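Local atomic coordinates of putative aminooxidase (Propionibacterium acnes, PDB entry 2BAB), a protein that probably isomerises polyunsaturated fatty acids to conjugated dienes, as a flavin-dependent member of the amine oxidoreductase family that binds FAD and a conjugated octadecadienoic acid. Residues E290-S295 with M311-R316. Sequence-based numbering, arbitrary orientation. Where two conformers were deposited one is given.
Sequences EYPTIS and MVYYHR. With ODD ((10E,12Z)-octadeca-10,12-dienoic acid), chain F.
Ser295 and His315 lie where the two segments come nearest, their CA atoms 4.7 Å apart, within the mixed sheet, where strand 295-297 runs antiparallel to strand 312-315. The irregular loop 290-294 leads up to that strand and passes beside His315. The hydroxyl of Ser295, not its backbone, takes the amide of His315, with N to OG 3.0 Å and an N-H...O angle of 159°; the backbone of Ser295 bonds instead to Arg87 and Glu89. Ser295 OG stands beside its own backbone N, opposite the carbonyl carbon, and a water within hydrogen-bonding distance of the same hydroxyl may also serve His315 O.

The His315 imidazole, swung away from its own N (chi1 -178°), slides under the loop backbone: Ile294 N sits 3.5 Å above the ring centre, and Thr293 C covers the same face nearer the rim. Pro292 O comes within 2.9 Å of His315 NE2, but the angle is too poor for a hydrogen bond. Tyr291 brings CE2 to 3.7 Å from His315 NE2, the two ring planes inclined at 55°, while its hydroxyl bonds Trp317 O and, through a water, Arg316 N. Along the strand, Tyr313 CE1 meets Pro292 CB at 4.1 Å, and a second water donates to Ile294 O and accepts from the Tyr313 hydroxyl.

On the lipid side, Ser295 CB lies 3.7 Å from C2 of the bound octadecadienoic acid, and Val312 and Tyr314 touch its chain near C4 and C5. Arg316 NH1 holds the Tyr314 hydroxyl in its guanidinium plane, which should restrict the ring's swing; Tyr297 and Arg88 bind the fatty acid by hydrogen bonds. One serine hydroxyl thus ties the two strands and waters bridge the preceding loop to Tyr313 and Arg316, beside apolar atoms that line the fatty-acid chain just past its carboxylate.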
ATOM      1  N   GLU A 290      29.630   5.365   7.907  1.00 37.47           N
ATOM      2  CA  GLU A 290      29.115   6.360   8.843  0.50 37.33           C
ATOM      3  C   GLU A 290      27.626   6.080   9.120  1.00 37.18           C
ATOM      4  O   GLU A 290      26.742   6.933   8.904  1.00 37.01           O
ATOM      5  CB  GLU A 290      29.350   7.779   8.318  0.50 37.58           C
ATOM      6  CG  GLU A 290      30.802   8.037   7.898  0.50 38.19           C
ATOM      7  CD  GLU A 290      30.992   9.402   7.258  0.50 38.46           C
ATOM      8  OE1 GLU A 290      30.813  10.414   7.964  0.50 40.49           O
ATOM      9  OE2 GLU A 290      31.324   9.459   6.057  0.50 39.00           O
ATOM     10  N   TYR A 291      27.383   4.866   9.606  1.00 35.48           N
ATOM     11  CA  TYR A 291      26.059   4.339   9.834  1.00 35.20           C
ATOM     12  C   TYR A 291      25.176   5.321  10.568  1.00 34.16           C
ATOM     13  O   TYR A 291      25.579   5.881  11.599  1.00 34.30           O
ATOM     14  CB  TYR A 291      26.166   3.065  10.657  1.00 33.88           C
ATOM     15  CG  TYR A 291      24.973   2.133  10.645  1.00 33.93           C
ATOM     16  CD1 TYR A 291      24.624   1.436   9.492  1.00 31.51           C
ATOM     17  CD2 TYR A 291      24.270   1.860  11.814  1.00 32.69           C
ATOM     18  CE1 TYR A 291      23.578   0.514   9.491  1.00 31.04           C
ATOM     19  CE2 TYR A 291      23.221   0.922  11.827  1.00 32.62           C
ATOM     20  CZ  TYR A 291      22.876   0.265  10.657  1.00 32.13           C
ATOM     21  OH  TYR A 291      21.865  -0.666  10.662  1.00 33.72           O
ATOM     22  N   PRO A 292      23.962   5.529  10.054  1.00 33.98           N
ATOM     23  CA  PRO A 292      23.039   6.426  10.745  1.00 34.01           C
ATOM     24  C   PRO A 292      22.699   5.931  12.122  1.00 33.71           C
ATOM     25  O   PRO A 292      22.838   4.738  12.409  1.00 32.89           O
ATOM     26  CB  PRO A 292      21.793   6.419   9.862  1.00 34.05           C
ATOM     27  CG  PRO A 292      21.965   5.246   8.955  1.00 34.98           C
ATOM     28  CD  PRO A 292      23.397   4.997   8.804  1.00 33.78           C
ATOM     29  N   THR A 293      22.232   6.847  12.958  1.00 33.41           N
ATOM     30  CA  THR A 293      21.862   6.511  14.323  1.00 33.25           C
ATOM     31  C   THR A 293      20.342   6.513  14.511  1.00 32.74           C
ATOM     32  O   THR A 293      19.853   6.226  15.604  1.00 32.94           O
ATOM     33  CB  THR A 293      22.510   7.518  15.325  1.00 33.86           C
ATOM     34  OG1 THR A 293      21.989   8.830  15.109  1.00 34.61           O
ATOM     35  CG2 THR A 293      24.027   7.531  15.194  1.00 34.69           C
ATOM     36  N   ILE A 294      19.618   6.803  13.430  1.00 32.23           N
ATOM     37  CA  ILE A 294      18.189   7.082  13.449  1.00 31.38           C
ATOM     38  C   ILE A 294      17.702   7.133  11.988  1.00 31.03           C
ATOM     39  O   ILE A 294      18.490   7.353  11.066  1.00 29.50           O
ATOM     40  CB  ILE A 294      17.917   8.432  14.194  1.00 31.45           C
ATOM     41  CG1 ILE A 294      16.431   8.626  14.505  1.00 30.70           C
ATOM     42  CG2 ILE A 294      18.488   9.620  13.389  1.00 29.00           C
ATOM     43  CD1 ILE A 294      16.174   9.687  15.633  1.00 31.90           C
ATOM     44  N   SER A 295      16.414   6.901  11.753  1.00 31.08           N
ATOM     45  CA  SER A 295      15.891   7.029  10.386  1.00 30.92           C
ATOM     46  C   SER A 295      15.822   8.530  10.025  1.00 30.61           C
ATOM     47  O   SER A 295      15.736   9.380  10.906  1.00 31.03           O
ATOM     48  CB  SER A 295      14.516   6.371  10.235  1.00 30.53           C
ATOM     49  OG  SER A 295      14.564   4.996  10.508  1.00 29.81           O
ATOM     50  N   MET A 311      13.662  10.438  -0.195  1.00 33.03           N
ATOM     51  CA  MET A 311      12.725  11.141   0.675  1.00 33.09           C
ATOM     52  C   MET A 311      12.780  10.652   2.125  1.00 33.10           C
ATOM     53  O   MET A 311      12.401  11.370   3.068  1.00 32.29           O
ATOM     54  CB  MET A 311      11.324  10.965   0.110  1.00 33.23           C
ATOM     55  CG  MET A 311      11.195  11.537  -1.295  1.00 33.14           C
ATOM     56  SD  MET A 311       9.513  11.403  -1.908  1.00 34.08           S
ATOM     57  CE  MET A 311       9.374   9.608  -2.095  1.00 31.02           C
ATOM     58  N   VAL A 312      13.233   9.415   2.297  1.00 32.55           N
ATOM     59  CA  VAL A 312      13.279   8.789   3.605  1.00 32.17           C
ATOM     60  C   VAL A 312      14.237   7.593   3.480  1.00 32.30           C
ATOM     61  O   VAL A 312      14.414   7.047   2.387  1.00 31.56           O
ATOM     62  CB  VAL A 312      11.852   8.364   4.085  1.00 32.40           C
ATOM     63  CG1 VAL A 312      11.257   7.310   3.151  1.00 30.80           C
ATOM     64  CG2 VAL A 312      11.876   7.871   5.542  1.00 32.50           C
ATOM     65  N   TYR A 313      14.902   7.246   4.580  1.00 31.83           N
ATOM     66  CA  TYR A 313      15.674   5.993   4.650  1.00 31.66           C
ATOM     67  C   TYR A 313      15.458   5.356   6.016  1.00 31.02           C
ATOM     68  O   TYR A 313      15.194   6.061   6.996  1.00 30.37           O
ATOM     69  CB  TYR A 313      17.164   6.210   4.324  1.00 31.81           C
ATOM     70  CG  TYR A 313      17.856   7.242   5.195  1.00 32.60           C
ATOM     71  CD1 TYR A 313      18.368   6.894   6.440  1.00 33.70           C
ATOM     72  CD2 TYR A 313      18.005   8.574   4.762  1.00 33.12           C
ATOM     73  CE1 TYR A 313      18.995   7.835   7.242  1.00 33.07           C
ATOM     74  CE2 TYR A 313      18.627   9.531   5.562  1.00 31.59           C
ATOM     75  CZ  TYR A 313      19.119   9.158   6.789  1.00 33.21           C
ATOM     76  OH  TYR A 313      19.729  10.085   7.586  1.00 33.55           O
ATOM     77  N   TYR A 314      15.588   4.032   6.064  1.00 31.02           N
ATOM     78  CA  TYR A 314      15.113   3.220   7.189  1.00 30.77           C
ATOM     79  C   TYR A 314      16.275   2.602   7.949  1.00 30.38           C
ATOM     80  O   TYR A 314      16.945   1.697   7.465  1.00 29.59           O
ATOM     81  CB  TYR A 314      14.152   2.145   6.661  1.00 30.83           C
ATOM     82  CG  TYR A 314      13.598   1.128   7.659  1.00 31.04           C
ATOM     83  CD1 TYR A 314      13.506   1.409   9.031  1.00 31.46           C
ATOM     84  CD2 TYR A 314      13.139  -0.113   7.219  1.00 30.65           C
ATOM     85  CE1 TYR A 314      12.993   0.470   9.932  1.00 31.49           C
ATOM     86  CE2 TYR A 314      12.617  -1.067   8.121  1.00 30.45           C
ATOM     87  CZ  TYR A 314      12.568  -0.772   9.474  1.00 30.39           C
ATOM     88  OH  TYR A 314      12.068  -1.675  10.378  1.00 30.67           O
ATOM     89  N   HIS A 315      16.455   3.097   9.171  1.00 30.81           N
ATOM     90  CA  HIS A 315      17.406   2.563  10.156  1.00 31.05           C
ATOM     91  C   HIS A 315      16.717   1.459  10.966  1.00 30.84           C
ATOM     92  O   HIS A 315      15.986   1.736  11.924  1.00 30.10           O
ATOM     93  CB  HIS A 315      17.824   3.744  11.032  1.00 31.19           C
ATOM     94  CG  HIS A 315      18.840   3.438  12.083  1.00 31.91           C
ATOM     95  ND1 HIS A 315      18.537   3.483  13.427  1.00 29.77           N
ATOM     96  CD2 HIS A 315      20.165   3.167  12.001  1.00 32.39           C
ATOM     97  CE1 HIS A 315      19.630   3.250  14.127  1.00 32.61           C
ATOM     98  NE2 HIS A 315      20.632   3.050  13.290  1.00 32.22           N
ATOM     99  N   ARG A 316      16.919   0.212  10.551  1.00 30.84           N
ATOM    100  CA  ARG A 316      16.184  -0.926  11.114  1.00 30.89           C
ATOM    101  C   ARG A 316      16.923  -1.577  12.283  1.00 30.72           C
ATOM    102  O   ARG A 316      16.331  -1.826  13.312  1.00 30.64           O
ATOM    103  CB  ARG A 316      15.931  -1.995  10.033  1.00 30.98           C
ATOM    104  CG  ARG A 316      15.180  -3.254  10.517  1.00 30.70           C
ATOM    105  CD  ARG A 316      14.661  -3.993   9.298  1.00 30.45           C
ATOM    106  NE  ARG A 316      14.094  -5.305   9.561  1.00 30.63           N
ATOM    107  CZ  ARG A 316      12.877  -5.552  10.058  1.00 30.71           C
ATOM    108  NH1 ARG A 316      12.056  -4.580  10.416  1.00 31.98           N
ATOM    109  NH2 ARG A 316      12.480  -6.803  10.202  1.00 30.82           N
TER
HETATM  110  O2  ODD F1001      10.165   6.748  12.859  1.00 44.90           O
HETATM  111  C1  ODD F1001       9.973   6.555  11.635  1.00 43.07           C
HETATM  112  O1  ODD F1001       9.009   7.094  11.062  1.00 42.58           O
HETATM  113  C2  ODD F1001      10.912   5.661  10.846  1.00 40.64           C
HETATM  114  C3  ODD F1001      10.356   5.337   9.454  1.00 41.29           C
HETATM  115  C4  ODD F1001      11.291   4.465   8.606  1.00 41.07           C
HETATM  116  C5  ODD F1001      11.139   4.690   7.090  1.00 42.30           C
HETATM  117  C6  ODD F1001      10.014   3.847   6.528  1.00 42.54           C
HETATM  118  C7  ODD F1001       9.632   4.006   5.059  1.00 42.11           C
HETATM  119  C8  ODD F1001       8.145   3.605   4.929  1.00 43.05           C
HETATM  120  C9  ODD F1001       7.704   3.303   3.509  1.00 42.49           C
HETATM  121  C10 ODD F1001       6.208   3.073   3.283  1.00 42.35           C
HETATM  122  C11 ODD F1001       5.242   3.013   4.216  1.00 42.84           C
HETATM  123  C12 ODD F1001       3.855   2.773   3.771  1.00 42.30           C
HETATM  124  C13 ODD F1001       2.775   2.673   4.573  1.00 43.51           C
HETATM  125  C14 ODD F1001       2.842   2.818   6.079  1.00 45.46           C
HETATM  126  C15 ODD F1001       1.480   2.544   6.696  1.00 45.68           C
HETATM  127  C16 ODD F1001       1.420   2.588   8.231  1.00 45.70           C
HETATM  128  C17 ODD F1001       2.041   3.831   8.873  1.00 45.49           C
HETATM  129  C18 ODD F1001       1.036   4.846   9.375  1.00 46.82           C
HETATM  130  O   HOH W   1      19.428  -1.291   9.602  1.00 31.58           O
HETATM  131  O   HOH W   2      19.864   9.509  10.141  1.00 29.81           O
HETATM  132  O   HOH W   3      14.169   3.977  13.017  1.00 37.71           O